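PDB 6JAW: group II chitinase from Ostrinia furnacalis, which probably cleaves internal glycosidic bonds of chitin, this chain being a glycosyl hydrolase family 18 catalytic domain of the longer protein. Local coordinates for residues G84-S89 / W133-S138; V195-Y200 / N228-Y233; P249-S254 / K282-Y287; I327-V332 / I368-L373. All coordinates share one frame; numbering follows the deposited sequence.

Interaction 1: G84-S89 / W133-S138. With BBO (2-[3-(morpholin-4-yl)propyl]-1H-benzo[de]isoquinoline-1,3(2H)-dione), chain B.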
# COMPACT_ATOMS: atom_id res chain seq x y z
N GLY A 84 0.38 -7.82 9.57
CA GLY A 84 1.75 -7.37 9.46
C GLY A 84 1.87 -5.87 9.31
O GLY A 84 1.47 -5.12 10.20
N GLY A 85 2.41 -5.43 8.19
CA GLY A 85 2.71 -4.03 8.00
C GLY A 85 4.16 -3.72 8.34
O GLY A 85 4.89 -4.54 8.89
N TRP A 86 4.56 -2.50 7.99
CA TRP A 86 5.95 -2.09 8.16
C TRP A 86 6.41 -2.24 9.60
O TRP A 86 7.43 -2.89 9.87
CB TRP A 86 6.12 -0.64 7.69
CG TRP A 86 7.51 -0.14 7.84
CD1 TRP A 86 7.99 0.66 8.84
CD2 TRP A 86 8.62 -0.42 6.98
NE1 TRP A 86 9.33 0.90 8.64
CE2 TRP A 86 9.74 0.25 7.51
CE3 TRP A 86 8.77 -1.18 5.81
CZ2 TRP A 86 10.99 0.19 6.91
CZ3 TRP A 86 10.02 -1.23 5.22
CH2 TRP A 86 11.11 -0.55 5.76
N ASN A 87 5.69 -1.64 10.55
CA ASN A 87 6.15 -1.63 11.94
C ASN A 87 6.23 -3.04 12.51
O ASN A 87 7.19 -3.38 13.21
CB ASN A 87 5.23 -0.77 12.79
CG ASN A 87 5.37 0.70 12.48
OD1 ASN A 87 6.42 1.15 12.02
ND2 ASN A 87 4.31 1.46 12.71
N ASP A 88 5.23 -3.88 12.22
CA ASP A 88 5.25 -5.24 12.74
C ASP A 88 6.33 -6.11 12.10
O ASP A 88 6.59 -7.21 12.61
CB ASP A 88 3.88 -5.89 12.53
CG ASP A 88 3.58 -6.95 13.57
OD1 ASP A 88 3.85 -6.68 14.76
OD2 ASP A 88 3.08 -8.03 13.21
N SER A 89 6.95 -5.66 11.02
CA SER A 89 7.96 -6.44 10.31
C SER A 89 9.38 -6.15 10.77
O SER A 89 10.33 -6.59 10.11
CB SER A 89 7.85 -6.19 8.80
OG SER A 89 6.56 -6.53 8.30
N TRP A 133 14.02 -8.26 5.77
CA TRP A 133 13.22 -7.62 6.81
C TRP A 133 13.39 -6.11 6.73
O TRP A 133 14.51 -5.59 6.83
CB TRP A 133 13.63 -8.11 8.20
CG TRP A 133 13.69 -9.59 8.35
CD1 TRP A 133 13.14 -10.53 7.53
CD2 TRP A 133 14.35 -10.31 9.39
NE1 TRP A 133 13.42 -11.79 7.99
CE2 TRP A 133 14.16 -11.68 9.14
CE3 TRP A 133 15.08 -9.92 10.52
CZ2 TRP A 133 14.68 -12.67 9.96
CZ3 TRP A 133 15.60 -10.91 11.34
CH2 TRP A 133 15.40 -12.27 11.05
N GLN A 134 12.27 -5.41 6.55
CA GLN A 134 12.28 -3.96 6.33
C GLN A 134 13.34 -3.57 5.30
O GLN A 134 14.09 -2.62 5.48
CB GLN A 134 12.49 -3.22 7.65
CG GLN A 134 11.26 -3.30 8.55
CD GLN A 134 11.33 -2.38 9.75
OE1 GLN A 134 12.42 -2.04 10.22
NE2 GLN A 134 10.17 -1.97 10.25
N VAL A 135 13.38 -4.33 4.20
CA VAL A 135 14.19 -4.06 3.01
C VAL A 135 15.68 -4.22 3.31
O VAL A 135 16.53 -3.72 2.56
CB VAL A 135 13.87 -2.66 2.43
CG1 VAL A 135 14.39 -2.52 1.00
CG2 VAL A 135 12.36 -2.41 2.43
N ASP A 136 16.03 -4.93 4.37
CA ASP A 136 17.43 -5.24 4.69
C ASP A 136 17.68 -6.71 4.40
O ASP A 136 17.43 -7.58 5.24
CB ASP A 136 17.74 -4.89 6.15
CG ASP A 136 19.23 -4.84 6.42
OD1 ASP A 136 20.00 -5.51 5.70
OD2 ASP A 136 19.63 -4.14 7.37
N CYS A 137 18.20 -6.99 3.20
CA CYS A 137 18.33 -8.38 2.76
C CYS A 137 19.43 -9.15 3.48
O CYS A 137 19.51 -10.37 3.32
CB CYS A 137 18.55 -8.41 1.25
SG CYS A 137 17.13 -7.81 0.29
N SER A 138 20.25 -8.48 4.29
CA SER A 138 21.24 -9.20 5.09
C SER A 138 20.65 -9.77 6.38
O SER A 138 21.34 -10.54 7.06
CB SER A 138 22.40 -8.28 5.44
OG SER A 138 21.98 -7.27 6.34
C10 BBO B . 13.03 1.57 2.66
C13 BBO B . 8.36 2.98 3.68
C15 BBO B . 6.14 2.28 4.63
C17 BBO B . 2.98 3.57 3.30
C01 BBO B . 14.38 1.53 2.97
C02 BBO B . 14.86 2.16 4.13
C03 BBO B . 13.98 2.82 4.98
C04 BBO B . 14.42 3.46 6.15
C05 BBO B . 13.49 4.11 6.97
C06 BBO B . 12.15 4.14 6.66
C07 BBO B . 11.73 3.52 5.52
C08 BBO B . 12.64 2.86 4.67
C09 BBO B . 12.17 2.23 3.50
C11 BBO B . 10.68 2.27 3.16
C12 BBO B . 10.25 3.56 5.18
C14 BBO B . 7.51 1.79 4.14
C16 BBO B . 4.12 2.54 3.42
C18 BBO B . 4.13 4.70 5.02
C19 BBO B . 5.37 4.49 4.16
N01 BBO B . 9.77 2.92 4.01
N02 BBO B . 5.44 3.12 3.67
O01 BBO B . 10.22 1.64 2.01
O02 BBO B . 9.37 4.22 6.03
O03 BBO B . 2.98 4.61 4.23
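The loops 84-89 and 133-138 come closest at S89 and Q134, CA to CA 6.4 Å, where a type I' turn from W133 to D136 carries Q134 toward W86. Both loops follow parallel strands, 78-84 and 122-126, of the TIM barrel of family 18 chitinases, and W86 lines the site in which the ligand BBO is bound. Q134 lies across one face of the W86 indole, its amide stacked on the ring with the planes only 14° apart. Its CG stands over the six-membered ring, 3.8 Å from the centroid and close to the ring normal, a CH-pi contact. The chain is extended beyond CG (chi2 -170°), which carries the amide onward over the indole. NE2 donates to W86 O at 2.9 Å from above the carbonyl plane, while S89 N reaches the same oxygen from the opposite face, so two bonds grip it. NE2 also lies near W86 NE1, but both are donors and do not bond. V135 CG2 closes the ring edge at CZ3, 3.8 Å away. On the other face of the indole, opposite the glutamine, C14 of the BBO propyl linker lies 3.6 Å from W86 CE3. The loop base is pinned by S89, whose OG also receives the backbone N of E128, the glutamate of the family's DxDxE sequence. W133 turns its ring away, and its NE1 bonds to D144. S89 OG itself donates to G85 O at 2.7 Å, from above the carbonyl plane.

Interaction 2: V195-Y200 / N228-Y233. With NAG (2-acetamido-2-deoxy-beta-D-glucopyranose), chain C; BBO (2-[3-(morpholin-4-yl)propyl]-1H-benzo[de]isoquinoline-1,3(2H)-dione), chain B.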
# COMPACT_ATOMS: atom_id res chain seq x y z
N VAL A 195 0.87 -5.18 -5.45
CA VAL A 195 2.24 -4.74 -5.59
C VAL A 195 2.34 -3.30 -5.09
O VAL A 195 1.66 -2.41 -5.61
CB VAL A 195 2.72 -4.86 -7.04
CG1 VAL A 195 4.17 -4.48 -7.13
CG2 VAL A 195 2.49 -6.27 -7.55
N MET A 196 3.17 -3.08 -4.07
CA MET A 196 3.27 -1.78 -3.43
C MET A 196 4.22 -0.90 -4.23
O MET A 196 5.34 -0.58 -3.82
CB MET A 196 3.73 -1.94 -1.99
CG MET A 196 2.65 -2.55 -1.11
SD MET A 196 3.18 -2.81 0.59
CE MET A 196 4.20 -4.25 0.39
N THR A 197 3.74 -0.49 -5.41
CA THR A 197 4.51 0.33 -6.35
C THR A 197 4.56 1.79 -5.87
O THR A 197 4.07 2.71 -6.51
CB THR A 197 3.91 0.24 -7.75
OG1 THR A 197 2.48 0.25 -7.66
CG2 THR A 197 4.35 -1.05 -8.46
N TYR A 198 5.16 1.97 -4.70
CA TYR A 198 5.39 3.28 -4.12
C TYR A 198 6.50 3.15 -3.08
O TYR A 198 7.00 2.05 -2.82
CB TYR A 198 4.12 3.88 -3.50
CG TYR A 198 3.30 2.92 -2.68
CD1 TYR A 198 3.71 2.55 -1.40
CD2 TYR A 198 2.12 2.39 -3.17
CE1 TYR A 198 2.96 1.67 -0.64
CE2 TYR A 198 1.36 1.51 -2.42
CZ TYR A 198 1.78 1.15 -1.15
OH TYR A 198 1.02 0.28 -0.40
N ASP A 199 6.89 4.28 -2.51
CA ASP A 199 8.07 4.36 -1.64
C ASP A 199 9.33 3.88 -2.34
O ASP A 199 10.22 3.30 -1.72
CB ASP A 199 7.86 3.59 -0.34
CG ASP A 199 6.82 4.21 0.55
OD1 ASP A 199 6.47 5.39 0.33
OD2 ASP A 199 6.34 3.51 1.45
N TYR A 200 9.42 4.10 -3.66
CA TYR A 200 10.69 3.88 -4.33
C TYR A 200 11.76 4.81 -3.80
O TYR A 200 12.95 4.47 -3.83
CB TYR A 200 10.53 4.09 -5.83
CG TYR A 200 9.74 3.02 -6.53
CD1 TYR A 200 10.34 1.82 -6.89
CD2 TYR A 200 8.40 3.20 -6.83
CE1 TYR A 200 9.62 0.83 -7.54
CE2 TYR A 200 7.67 2.23 -7.49
CZ TYR A 200 8.29 1.05 -7.84
OH TYR A 200 7.57 0.07 -8.49
N ASN A 228 6.62 0.63 -13.86
CA ASN A 228 6.58 -0.11 -15.12
C ASN A 228 7.51 -1.33 -15.06
O ASN A 228 7.11 -2.44 -15.44
CB ASN A 228 6.95 0.80 -16.29
CG ASN A 228 6.98 0.06 -17.59
OD1 ASN A 228 5.99 -0.54 -17.98
ND2 ASN A 228 8.12 0.08 -18.27
N TYR A 229 8.73 -1.14 -14.57
CA TYR A 229 9.63 -2.28 -14.41
C TYR A 229 9.07 -3.28 -13.40
O TYR A 229 9.04 -4.49 -13.65
CB TYR A 229 11.02 -1.81 -13.98
CG TYR A 229 12.03 -2.94 -13.90
CD1 TYR A 229 12.04 -3.80 -12.80
CD2 TYR A 229 12.93 -3.17 -14.93
CE1 TYR A 229 12.94 -4.84 -12.73
CE2 TYR A 229 13.83 -4.21 -14.86
CZ TYR A 229 13.83 -5.04 -13.76
OH TYR A 229 14.72 -6.08 -13.67
N THR A 230 8.61 -2.77 -12.26
CA THR A 230 8.16 -3.65 -11.18
C THR A 230 7.03 -4.56 -11.65
O THR A 230 7.06 -5.78 -11.41
CB THR A 230 7.70 -2.80 -10.00
OG1 THR A 230 8.83 -2.19 -9.37
CG2 THR A 230 6.99 -3.68 -9.01
N ILE A 231 6.02 -3.99 -12.29
CA ILE A 231 4.86 -4.78 -12.71
C ILE A 231 5.29 -5.80 -13.75
O ILE A 231 4.90 -6.98 -13.69
CB ILE A 231 3.75 -3.86 -13.24
CG1 ILE A 231 3.25 -2.92 -12.14
CG2 ILE A 231 2.62 -4.68 -13.82
CD1 ILE A 231 2.69 -3.64 -10.92
N HIS A 232 6.10 -5.39 -14.73
CA HIS A 232 6.56 -6.33 -15.74
C HIS A 232 7.44 -7.41 -15.12
O HIS A 232 7.41 -8.57 -15.56
CB HIS A 232 7.30 -5.59 -16.85
CG HIS A 232 6.38 -4.97 -17.86
ND1 HIS A 232 6.08 -3.62 -17.87
CD2 HIS A 232 5.67 -5.52 -18.87
CE1 HIS A 232 5.24 -3.37 -18.85
NE2 HIS A 232 4.97 -4.50 -19.47
N TYR A 233 8.21 -7.07 -14.09
CA TYR A 233 9.04 -8.07 -13.44
C TYR A 233 8.20 -9.12 -12.72
O TYR A 233 8.49 -10.32 -12.82
CB TYR A 233 10.01 -7.39 -12.48
CG TYR A 233 11.14 -8.30 -12.04
CD1 TYR A 233 12.05 -8.79 -12.97
CD2 TYR A 233 11.29 -8.67 -10.72
CE1 TYR A 233 13.07 -9.63 -12.59
CE2 TYR A 233 12.32 -9.50 -10.32
CZ TYR A 233 13.21 -9.98 -11.26
OH TYR A 233 14.24 -10.80 -10.88
C1 NAG C . 8.28 -0.64 -19.51
C2 NAG C . 9.01 0.20 -20.58
C3 NAG C . 9.41 -0.66 -21.78
C4 NAG C . 10.15 -1.92 -21.34
C5 NAG C . 9.32 -2.68 -20.33
C6 NAG C . 10.01 -3.91 -19.79
C7 NAG C . 8.52 2.58 -20.91
C8 NAG C . 7.53 3.57 -21.44
N2 NAG C . 8.17 1.30 -21.02
O3 NAG C . 10.25 0.12 -22.62
O4 NAG C . 10.40 -2.75 -22.47
O5 NAG C . 9.06 -1.82 -19.20
O6 NAG C . 10.66 -3.68 -18.55
O7 NAG C . 9.58 2.92 -20.40
C10 BBO B . 13.03 1.57 2.66
C13 BBO B . 8.36 2.98 3.68
C15 BBO B . 6.14 2.28 4.63
C17 BBO B . 2.98 3.57 3.30
C01 BBO B . 14.38 1.53 2.97
C02 BBO B . 14.86 2.16 4.13
C03 BBO B . 13.98 2.82 4.98
C04 BBO B . 14.42 3.46 6.15
C05 BBO B . 13.49 4.11 6.97
C06 BBO B . 12.15 4.14 6.66
C07 BBO B . 11.73 3.52 5.52
C08 BBO B . 12.64 2.86 4.67
C09 BBO B . 12.17 2.23 3.50
C11 BBO B . 10.68 2.27 3.16
C12 BBO B . 10.25 3.56 5.18
C14 BBO B . 7.51 1.79 4.14
C16 BBO B . 4.12 2.54 3.42
C18 BBO B . 4.13 4.70 5.02
C19 BBO B . 5.37 4.49 4.16
N01 BBO B . 9.77 2.92 4.01
N02 BBO B . 5.44 3.12 3.67
O01 BBO B . 10.22 1.64 2.01
O02 BBO B . 9.37 4.22 6.03
O03 BBO B . 2.98 4.61 4.23
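T230 OG1 holds two partners: it accepts from Y200 OH at 2.7 Å and donates to P172 O outside the two segments. It lies at the edge of the Y200 ring, near its plane. The segment 195-200 runs off barrel strand 192-195 of the TIM barrel through consecutive inverse gamma turns centred on M196 and T197. Its residues M196 to D199 match the MxYD sequence of family 18, and helix 227-236 packs behind it. T230 is forked so that both branches work: with OG1 anti to the carbonyl carbon (chi1 -71°), CG2 stands anti to the backbone N and enters an apolar patch. There it presses on V195 CG1 at 3.5 Å, tighter than usual for two carbons. T197 CG2 completes the patch, 3.8 Å from T230 CG2 and 3.9 Å from I231 CD1, while T197 OG1 turns to G247 O. These groups are all buried. D199 takes no part in the helix contact; its OD2 lies very close to N02, the morpholine nitrogen of BBO, at a separation too short to be taken at face value. On the far side of the helix N228 is N-glycosylated. H232 lies with one face under the sugar, near NAG C5, and its ND1 donates to N228 O at 2.9 Å.

Interaction 3: P249-S254 / K282-Y287. With BBO (2-[3-(morpholin-4-yl)propyl]-1H-benzo[de]isoquinoline-1,3(2H)-dione), chain B.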
# COMPACT_ATOMS: atom_id res chain seq x y z
N PRO A 249 -0.05 5.62 -4.27
CA PRO A 249 0.03 6.29 -2.97
C PRO A 249 -0.90 7.50 -2.90
O PRO A 249 -0.97 8.32 -3.82
CB PRO A 249 1.50 6.71 -2.90
CG PRO A 249 1.89 6.94 -4.33
CD PRO A 249 1.09 5.95 -5.15
N MET A 250 -1.62 7.59 -1.78
CA MET A 250 -2.43 8.76 -1.46
C MET A 250 -1.68 9.75 -0.59
O MET A 250 -2.30 10.54 0.14
CB MET A 250 -3.73 8.33 -0.76
CG MET A 250 -4.51 7.23 -1.46
SD MET A 250 -5.43 7.82 -2.89
CE MET A 250 -4.33 7.31 -4.21
N TYR A 251 -0.36 9.72 -0.64
CA TYR A 251 0.49 10.50 0.24
C TYR A 251 1.76 10.84 -0.51
O TYR A 251 2.02 10.34 -1.60
CB TYR A 251 0.83 9.72 1.52
CG TYR A 251 1.66 8.49 1.23
CD1 TYR A 251 1.06 7.29 0.89
CD2 TYR A 251 3.05 8.55 1.26
CE1 TYR A 251 1.82 6.17 0.60
CE2 TYR A 251 3.82 7.43 0.97
CZ TYR A 251 3.19 6.25 0.65
OH TYR A 251 3.93 5.13 0.36
N GLY A 252 2.57 11.69 0.11
CA GLY A 252 3.84 12.08 -0.46
C GLY A 252 4.97 11.79 0.50
O GLY A 252 4.77 11.73 1.72
N GLN A 253 6.16 11.59 -0.05
CA GLN A 253 7.38 11.49 0.75
C GLN A 253 8.00 12.87 0.78
O GLN A 253 8.19 13.50 -0.26
CB GLN A 253 8.36 10.47 0.16
CG GLN A 253 7.93 9.01 0.32
CD GLN A 253 8.21 8.44 1.71
OE1 GLN A 253 8.94 9.04 2.51
NE2 GLN A 253 7.64 7.28 1.99
N SER A 254 8.29 13.35 1.98
CA SER A 254 8.76 14.71 2.17
C SER A 254 10.22 14.69 2.61
O SER A 254 10.71 13.71 3.19
CB SER A 254 7.91 15.46 3.19
OG SER A 254 8.04 14.87 4.47
N LYS A 282 7.45 12.52 10.36
CA LYS A 282 8.51 13.13 9.58
C LYS A 282 8.77 12.31 8.32
O LYS A 282 8.84 11.08 8.38
CB LYS A 282 9.78 13.25 10.42
CG LYS A 282 11.03 13.59 9.65
CD LYS A 282 12.19 13.88 10.59
CE LYS A 282 11.94 15.15 11.41
NZ LYS A 282 12.05 16.39 10.58
N GLY A 283 8.88 12.99 7.18
CA GLY A 283 9.09 12.31 5.92
C GLY A 283 7.82 11.91 5.18
O GLY A 283 7.91 11.32 4.10
N PHE A 284 6.65 12.24 5.72
CA PHE A 284 5.39 11.76 5.20
C PHE A 284 4.37 12.89 5.25
O PHE A 284 4.30 13.62 6.23
CB PHE A 284 4.93 10.55 6.04
CG PHE A 284 3.60 9.98 5.64
CD1 PHE A 284 2.42 10.51 6.14
CD2 PHE A 284 3.53 8.88 4.81
CE1 PHE A 284 1.19 9.96 5.80
CE2 PHE A 284 2.31 8.33 4.46
CZ PHE A 284 1.14 8.87 4.95
N LEU A 285 3.57 13.02 4.18
CA LEU A 285 2.46 13.97 4.18
C LEU A 285 1.28 13.35 3.45
O LEU A 285 1.44 12.80 2.35
CB LEU A 285 2.83 15.29 3.49
CG LEU A 285 3.84 16.19 4.19
CD1 LEU A 285 4.26 17.32 3.25
CD2 LEU A 285 3.26 16.75 5.49
N ALA A 286 0.09 13.44 4.04
CA ALA A 286 -1.10 13.01 3.33
C ALA A 286 -1.34 13.92 2.13
O ALA A 286 -0.88 15.06 2.08
CB ALA A 286 -2.32 13.03 4.25
N TYR A 287 -2.07 13.39 1.15
CA TYR A 287 -2.42 14.20 -0.00
C TYR A 287 -3.18 15.46 0.42
O TYR A 287 -2.97 16.53 -0.16
CB TYR A 287 -3.25 13.39 -0.99
CG TYR A 287 -3.63 14.21 -2.18
CD1 TYR A 287 -2.68 14.55 -3.14
CD2 TYR A 287 -4.93 14.66 -2.36
CE1 TYR A 287 -3.02 15.31 -4.23
CE2 TYR A 287 -5.28 15.42 -3.45
CZ TYR A 287 -4.32 15.73 -4.39
OH TYR A 287 -4.66 16.50 -5.48
C10 BBO B . 13.03 1.57 2.66
C13 BBO B . 8.36 2.98 3.68
C15 BBO B . 6.14 2.28 4.63
C17 BBO B . 2.98 3.57 3.30
C01 BBO B . 14.38 1.53 2.97
C02 BBO B . 14.86 2.16 4.13
C03 BBO B . 13.98 2.82 4.98
C04 BBO B . 14.42 3.46 6.15
C05 BBO B . 13.49 4.11 6.97
C06 BBO B . 12.15 4.14 6.66
C07 BBO B . 11.73 3.52 5.52
C08 BBO B . 12.64 2.86 4.67
C09 BBO B . 12.17 2.23 3.50
C11 BBO B . 10.68 2.27 3.16
C12 BBO B . 10.25 3.56 5.18
C14 BBO B . 7.51 1.79 4.14
C16 BBO B . 4.12 2.54 3.42
C18 BBO B . 4.13 4.70 5.02
C19 BBO B . 5.37 4.49 4.16
N01 BBO B . 9.77 2.92 4.01
N02 BBO B . 5.44 3.12 3.67
O01 BBO B . 10.22 1.64 2.01
O02 BBO B . 9.37 4.22 6.03
O03 BBO B . 2.98 4.61 4.23
O HOH W 1 6.51 15.26 6.53
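The Y251 and F284 rings lie nearly parallel, planes at 23°, but are displaced along each other with little overlap, their centroids 4.8 Å apart. The side chains themselves cross at about a right angle, and the touching is done by the rim of the phenylalanine: CE2 sits over one face of the tyrosine, 3.3 Å from Y251 CD2. The morpholine oxygen O03 of BBO lies over that same face, so aromatic ring and ligand share it. Y251 CG is held between the backbone N and carbonyl carbon (chi1 65°), and its OH bonds to D199 OD1. Q253, paired with F284 on the same sheet face, bends at chi2 (-80°); its NE2 also bonds to D199 OD1, while its OE1 stays beside G283 O, two acceptors that do not bond. Behind these side chains the backbones form an antiparallel pair of strands, 251-254 and 284-286. The first is part of the long barrel strand 244-257, and the second is consistent with the insertion domain that many family 18 chitinases carry after this strand. G252 and L285 form a hydrogen-bonded pair, G252 N to L285 O at 2.7 Å and L285 N to G252 O at 3.0 Å. Past them S254 N donates to G283 O from well above the carbonyl plane. L285 lies on the face opposite F284, its CD1 touching S254 CB at 4.1 Å. A286 is the N-cap of helix 287-296, and Y287 N bonds to M250 O at 3.0 Å. A water lies 2.6 Å from S254 OG and donates to F284 O.

Interaction 4: I327-V332 / I368-L373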
# COMPACT_ATOMS: atom_id res chain seq x y z
N ILE A 327 -1.36 12.28 -12.98
CA ILE A 327 -0.52 11.08 -13.07
C ILE A 327 -1.31 9.85 -12.66
O ILE A 327 -1.04 8.74 -13.14
CB ILE A 327 0.76 11.24 -12.23
CG1 ILE A 327 1.78 10.16 -12.61
CG2 ILE A 327 0.45 11.15 -10.74
CD1 ILE A 327 2.33 10.28 -14.03
N ILE A 328 -2.31 10.01 -11.79
CA ILE A 328 -3.11 8.87 -11.37
C ILE A 328 -3.92 8.33 -12.54
O ILE A 328 -4.04 7.11 -12.73
CB ILE A 328 -3.99 9.26 -10.18
CG1 ILE A 328 -3.21 9.08 -8.87
CG2 ILE A 328 -5.28 8.46 -10.19
CD1 ILE A 328 -4.06 9.21 -7.64
N LYS A 329 -4.47 9.23 -13.37
CA LYS A 329 -5.18 8.76 -14.56
C LYS A 329 -4.22 8.07 -15.52
O LYS A 329 -4.59 7.07 -16.16
CB LYS A 329 -5.89 9.93 -15.23
CG LYS A 329 -7.09 10.39 -14.41
CD LYS A 329 -7.83 11.55 -15.05
CE LYS A 329 -9.09 11.87 -14.25
NZ LYS A 329 -9.89 10.64 -13.92
N LYS A 330 -2.99 8.56 -15.62
CA LYS A 330 -1.98 7.87 -16.43
C LYS A 330 -1.69 6.48 -15.87
O LYS A 330 -1.55 5.51 -16.62
CB LYS A 330 -0.71 8.71 -16.49
CG LYS A 330 0.34 8.21 -17.46
CD LYS A 330 0.10 8.75 -18.86
CE LYS A 330 1.18 8.29 -19.82
NZ LYS A 330 2.54 8.73 -19.40
N LYS A 331 -1.61 6.36 -14.54
CA LYS A 331 -1.32 5.06 -13.95
C LYS A 331 -2.48 4.09 -14.16
O LYS A 331 -2.25 2.90 -14.42
CB LYS A 331 -1.01 5.23 -12.47
CG LYS A 331 0.36 5.83 -12.21
CD LYS A 331 0.63 5.98 -10.72
CE LYS A 331 2.05 6.45 -10.48
NZ LYS A 331 2.43 6.40 -9.03
N VAL A 332 -3.72 4.57 -14.05
CA VAL A 332 -4.85 3.69 -14.26
C VAL A 332 -4.94 3.27 -15.72
O VAL A 332 -5.27 2.12 -16.03
CB VAL A 332 -6.15 4.36 -13.77
CG1 VAL A 332 -7.35 3.48 -14.10
CG2 VAL A 332 -6.09 4.59 -12.26
N ILE A 368 -9.28 7.58 -9.88
CA ILE A 368 -9.02 6.17 -10.18
C ILE A 368 -10.29 5.49 -10.65
O ILE A 368 -10.31 4.81 -11.68
CB ILE A 368 -8.42 5.46 -8.96
CG1 ILE A 368 -7.01 5.95 -8.69
CG2 ILE A 368 -8.44 3.95 -9.18
CD1 ILE A 368 -6.49 5.63 -7.32
N LYS A 369 -11.37 5.66 -9.89
CA LYS A 369 -12.63 5.00 -10.21
C LYS A 369 -13.12 5.43 -11.59
O LYS A 369 -13.51 4.59 -12.41
CB LYS A 369 -13.68 5.33 -9.15
CG LYS A 369 -15.10 4.97 -9.55
CD LYS A 369 -16.11 5.40 -8.50
CE LYS A 369 -17.54 5.05 -8.92
NZ LYS A 369 -18.52 5.43 -7.86
N THR A 370 -13.10 6.73 -11.86
CA THR A 370 -13.58 7.24 -13.13
C THR A 370 -12.78 6.67 -14.29
O THR A 370 -13.35 6.25 -15.31
CB THR A 370 -13.51 8.76 -13.13
OG1 THR A 370 -14.45 9.25 -12.17
CG2 THR A 370 -13.84 9.32 -14.52
N GLU A 371 -11.45 6.62 -14.15
CA GLU A 371 -10.63 6.09 -15.23
C GLU A 371 -10.80 4.58 -15.38
O GLU A 371 -10.78 4.07 -16.51
CB GLU A 371 -9.17 6.47 -14.98
CG GLU A 371 -8.32 6.46 -16.25
CD GLU A 371 -8.89 7.35 -17.34
OE1 GLU A 371 -9.01 6.88 -18.49
OE2 GLU A 371 -9.24 8.52 -17.05
N LEU A 372 -11.00 3.85 -14.27
CA LEU A 372 -11.22 2.41 -14.37
C LEU A 372 -12.52 2.10 -15.11
O LEU A 372 -12.61 1.10 -15.83
CB LEU A 372 -11.26 1.79 -12.97
CG LEU A 372 -9.91 1.46 -12.32
CD1 LEU A 372 -10.11 0.93 -10.90
CD2 LEU A 372 -9.13 0.47 -13.18
N LEU A 373 -13.54 2.94 -14.92
CA LEU A 373 -14.84 2.72 -15.55
C LEU A 373 -14.93 3.31 -16.95
O LEU A 373 -15.92 3.06 -17.65
CB LEU A 373 -15.95 3.31 -14.67
CG LEU A 373 -16.09 2.62 -13.31
CD1 LEU A 373 -17.17 3.29 -12.47
CD2 LEU A 373 -16.38 1.14 -13.50
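I328 CG2 pushes against I368 CG1 at 3.4 Å, closer than ordinary carbon contact, and sets the tight end of this helix pair. V332 fills the middle with both methyls: CG1, anti to the backbone N (chi1 175°), reaches E371 CB and L372 CD2, both at 3.6 Å, while CG2 turns to I368 CG2 at 3.9 Å. Crossing side chains thus make an apolar strip that continues inward, where I328 and I368 touch M250 and M248 of strand 244-257. The side toward solvent is looser. K329 crosses E371 at about a right angle, and NZ to OE2 is a long salt bridge of 3.8 Å. E371 bends at chi2 (55°), which turns the carboxylate back toward K329. The bonds of K329 NZ to A367 O and of E371 OE1 to N333 ND2 are weak. T370 CB comes near K329 NZ, while its OG1 bonds to N366 O. The axes of the short segments pass 9.0 Å apart at 36°, running the same way, as expected of neighbouring outer helices, one before and one after strand 342-346, in the (beta/alpha)8 barrel of family 18.

Interactions 2 and 3 touch directly, joined by D199. Interaction 1 touches the same ligand from W86, its centre about 17 Å from that of interaction 2, and is the surface contact, built on stacking and one hydrogen bond from a side-chain amide rather than a buried core. BBO reaches all three. Interaction 4 lies on the opposite side of the chain's centre from interaction 1 and is mainly apolar, with one long salt bridge at its edge; M250 of interaction 3 joins it through I328 and I368. Interaction 3 alone bonds strand to strand through backbones, whereas interaction 2 mixes methyl packing with one hydroxyl bond and interaction 4 packs helix on helix.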